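Local coordinates for protein enoyl-CoA hydratase (Mycobacterium avium subsp. paratuberculosis, PDB 4LK5) that probably hydrates the double bond of enoyl-CoA thioesters, adding water across it, at residues Val80-Ile85 / Pro131-Val136. Sequence-based numbering, arbitrary orientation.
Sequences VKVVRI and PVVAVV
Ile85 joins Val133 and Val135 through its backbone and reaches Val132 with its side chain. Its N donates to Val133 O at 2.9 Å, and its O accepts from Val135 N at 3.1 Å. Both the N-H and the C=O of Val133 are used, because its N also donates to Val83 O. A fourth bond, Val83 N to Pro131 O, is the most bent, with an angle of 140° at the hydrogen. Residues 82-85 and 132-136 thus pair as parallel strands, with the axes of these short segments at 26° to each other. The Ile85 side chain folds back along the pair, and its CD1 meets Val132 CG1 at 3.7 Å. A nearly eclipsed chi1 of -10°, to be taken with caution, holds CG1 close to its own N for this reach. On this same face Val83 and Val132 lie side by side, and Cys151 packs on Val132 and Ile85.

The two strands are neighbours in the main, mostly parallel sheet of the crotonase fold. Strand 45-50 lines the other edge of 82-87, and strand 153-157 the other edge of 132-136. Helix 113-127 lies in the connection between the paired strands, so they form part of a beta-alpha-beta unit.

Helix 217-233 covers the face that carries Val82, Arg84, Val133 and Val135. Here Val133 CG2, anti to its own carbonyl carbon, sits 3.9 Å from Val82 CG1. Leu231 of the helix touches both valines. Arg84 bends at chi2 and chi3, and its guanidinium turns one face to Val135. Val135 CG2 stands 3.7 Å above that plane, over NH2 rather than the centre. Phe220 packs on Val135. At the start of the pairing, Pro131 CD rests 3.5 Å from Lys81 O, while Leu195 of the second subunit packs against the proline.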
ATOM      1  N   VAL C  80     -17.915  16.789 -20.864  1.00 57.32           N
ATOM      2  CA  VAL C  80     -17.502  15.499 -20.313  1.00 52.76           C
ATOM      3  C   VAL C  80     -17.610  15.557 -18.799  1.00 48.18           C
ATOM      4  O   VAL C  80     -17.122  16.510 -18.173  1.00 43.66           O
ATOM      5  CB  VAL C  80     -16.080  15.128 -20.789  1.00 57.66           C
ATOM      6  CG1 VAL C  80     -15.492  13.989 -19.970  1.00 57.52           C
ATOM      7  CG2 VAL C  80     -16.103  14.764 -22.271  1.00 55.55           C
ATOM      8  N   LYS C  81     -18.290  14.563 -18.214  1.00 45.53           N
ATOM      9  CA  LYS C  81     -18.356  14.438 -16.739  1.00 46.84           C
ATOM     10  C   LYS C  81     -17.769  13.127 -16.221  1.00 45.40           C
ATOM     11  O   LYS C  81     -17.232  13.108 -15.121  1.00 42.37           O
ATOM     12  CB  LYS C  81     -19.786  14.573 -16.239  1.00 49.79           C
ATOM     13  CG  LYS C  81     -20.436  15.919 -16.563  1.00 55.13           C
ATOM     14  CD  LYS C  81     -20.368  16.879 -15.379  1.00 58.88           C
ATOM     15  CE  LYS C  81     -21.421  17.979 -15.439  1.00 53.61           C
ATOM     16  NZ  LYS C  81     -21.757  18.510 -14.084  1.00 51.36           N
ATOM     17  N   VAL C  82     -17.888  12.042 -16.991  1.00 44.99           N
ATOM     18  CA  VAL C  82     -17.365  10.733 -16.600  1.00 46.83           C
ATOM     19  C   VAL C  82     -16.777  10.134 -17.834  1.00 47.89           C
ATOM     20  O   VAL C  82     -17.233  10.464 -18.914  1.00 54.89           O
ATOM     21  CB  VAL C  82     -18.472   9.770 -16.119  1.00 53.97           C
ATOM     22  CG1 VAL C  82     -17.897   8.434 -15.624  1.00 50.44           C
ATOM     23  CG2 VAL C  82     -19.301  10.419 -15.023  1.00 55.99           C
ATOM     24  N   VAL C  83     -15.786   9.249 -17.671  1.00 44.91           N
ATOM     25  CA  VAL C  83     -15.079   8.631 -18.783  1.00 44.33           C
ATOM     26  C   VAL C  83     -15.013   7.101 -18.565  1.00 46.68           C
ATOM     27  O   VAL C  83     -14.708   6.635 -17.481  1.00 47.37           O
ATOM     28  CB  VAL C  83     -13.655   9.236 -18.896  1.00 48.84           C
ATOM     29  CG1 VAL C  83     -12.805   8.490 -19.929  1.00 51.20           C
ATOM     30  CG2 VAL C  83     -13.702  10.725 -19.234  1.00 45.62           C
ATOM     31  N   ARG C  84     -15.342   6.308 -19.574  1.00 48.09           N
ATOM     32  CA  ARG C  84     -15.229   4.865 -19.424  1.00 49.45           C
ATOM     33  C   ARG C  84     -14.393   4.292 -20.530  1.00 46.38           C
ATOM     34  O   ARG C  84     -14.600   4.637 -21.675  1.00 41.56           O
ATOM     35  CB  ARG C  84     -16.585   4.153 -19.397  1.00 54.40           C
ATOM     36  CG  ARG C  84     -17.751   4.858 -20.071  1.00 59.28           C
ATOM     37  CD  ARG C  84     -18.536   3.956 -21.033  1.00 55.18           C
ATOM     38  NE  ARG C  84     -19.120   2.750 -20.449  1.00 60.10           N
ATOM     39  CZ  ARG C  84     -18.779   1.497 -20.773  1.00 60.78           C
ATOM     40  NH1 ARG C  84     -17.828   1.255 -21.673  1.00 67.01           N
ATOM     41  NH2 ARG C  84     -19.394   0.469 -20.194  1.00 54.81           N
ATOM     42  N   ILE C  85     -13.447   3.426 -20.169  1.00 46.48           N
ATOM     43  CA  ILE C  85     -12.670   2.676 -21.143  1.00 47.36           C
ATOM     44  C   ILE C  85     -13.135   1.271 -21.030  1.00 47.42           C
ATOM     45  O   ILE C  85     -13.350   0.778 -19.920  1.00 46.79           O
ATOM     46  CB  ILE C  85     -11.166   2.506 -20.827  1.00 50.83           C
ATOM     47  CG1 ILE C  85     -10.717   3.360 -19.664  1.00 52.08           C
ATOM     48  CG2 ILE C  85     -10.312   2.710 -22.079  1.00 48.74           C
ATOM     49  CD1 ILE C  85     -10.736   4.821 -19.983  1.00 57.11           C
ATOM     50  N   PRO C 131     -13.843  11.666 -13.166  1.00 41.72           N
ATOM     51  CA  PRO C 131     -13.658  10.255 -12.843  1.00 41.50           C
ATOM     52  C   PRO C 131     -13.463   9.459 -14.117  1.00 42.71           C
ATOM     53  O   PRO C 131     -14.180   9.685 -15.093  1.00 47.20           O
ATOM     54  CB  PRO C 131     -14.973   9.890 -12.164  1.00 43.17           C
ATOM     55  CG  PRO C 131     -15.390  11.157 -11.502  1.00 42.61           C
ATOM     56  CD  PRO C 131     -15.027  12.228 -12.498  1.00 41.12           C
ATOM     57  N   VAL C 132     -12.471   8.576 -14.122  1.00 42.73           N
ATOM     58  CA  VAL C 132     -12.220   7.700 -15.253  1.00 39.93           C
ATOM     59  C   VAL C 132     -12.465   6.259 -14.838  1.00 38.21           C
ATOM     60  O   VAL C 132     -11.860   5.794 -13.881  1.00 39.61           O
ATOM     61  CB  VAL C 132     -10.784   7.846 -15.747  1.00 39.72           C
ATOM     62  CG1 VAL C 132     -10.528   6.841 -16.870  1.00 43.20           C
ATOM     63  CG2 VAL C 132     -10.534   9.267 -16.217  1.00 38.36           C
ATOM     64  N   VAL C 133     -13.349   5.560 -15.556  1.00 37.27           N
ATOM     65  CA  VAL C 133     -13.808   4.245 -15.151  1.00 35.48           C
ATOM     66  C   VAL C 133     -13.337   3.173 -16.087  1.00 36.53           C
ATOM     67  O   VAL C 133     -13.581   3.282 -17.264  1.00 45.32           O
ATOM     68  CB  VAL C 133     -15.336   4.133 -15.164  1.00 37.49           C
ATOM     69  CG1 VAL C 133     -15.754   2.775 -14.564  1.00 37.66           C
ATOM     70  CG2 VAL C 133     -15.976   5.268 -14.408  1.00 35.18           C
ATOM     71  N   ALA C 134     -12.696   2.132 -15.551  1.00 36.33           N
ATOM     72  CA  ALA C 134     -12.314   0.959 -16.308  1.00 36.74           C
ATOM     73  C   ALA C 134     -13.303  -0.180 -16.128  1.00 37.32           C
ATOM     74  O   ALA C 134     -13.588  -0.619 -15.026  1.00 43.30           O
ATOM     75  CB  ALA C 134     -10.922   0.493 -15.925  1.00 40.11           C
ATOM     76  N   VAL C 135     -13.774  -0.687 -17.249  1.00 38.69           N
ATOM     77  CA  VAL C 135     -14.854  -1.634 -17.309  1.00 39.54           C
ATOM     78  C   VAL C 135     -14.285  -2.931 -17.828  1.00 37.25           C
ATOM     79  O   VAL C 135     -14.098  -3.081 -19.010  1.00 41.05           O
ATOM     80  CB  VAL C 135     -15.919  -1.139 -18.311  1.00 39.10           C
ATOM     81  CG1 VAL C 135     -17.031  -2.170 -18.452  1.00 39.35           C
ATOM     82  CG2 VAL C 135     -16.470   0.204 -17.874  1.00 39.95           C
ATOM     83  N   VAL C 136     -14.024  -3.871 -16.942  1.00 39.98           N
ATOM     84  CA  VAL C 136     -13.223  -5.026 -17.283  1.00 39.38           C
ATOM     85  C   VAL C 136     -14.125  -6.274 -17.339  1.00 43.90           C
ATOM     86  O   VAL C 136     -14.434  -6.830 -16.303  1.00 42.23           O
ATOM     87  CB  VAL C 136     -12.055  -5.132 -16.270  1.00 36.60           C
ATOM     88  CG1 VAL C 136     -11.095  -6.246 -16.630  1.00 38.35           C
ATOM     89  CG2 VAL C 136     -11.274  -3.823 -16.237  1.00 36.77           C
TER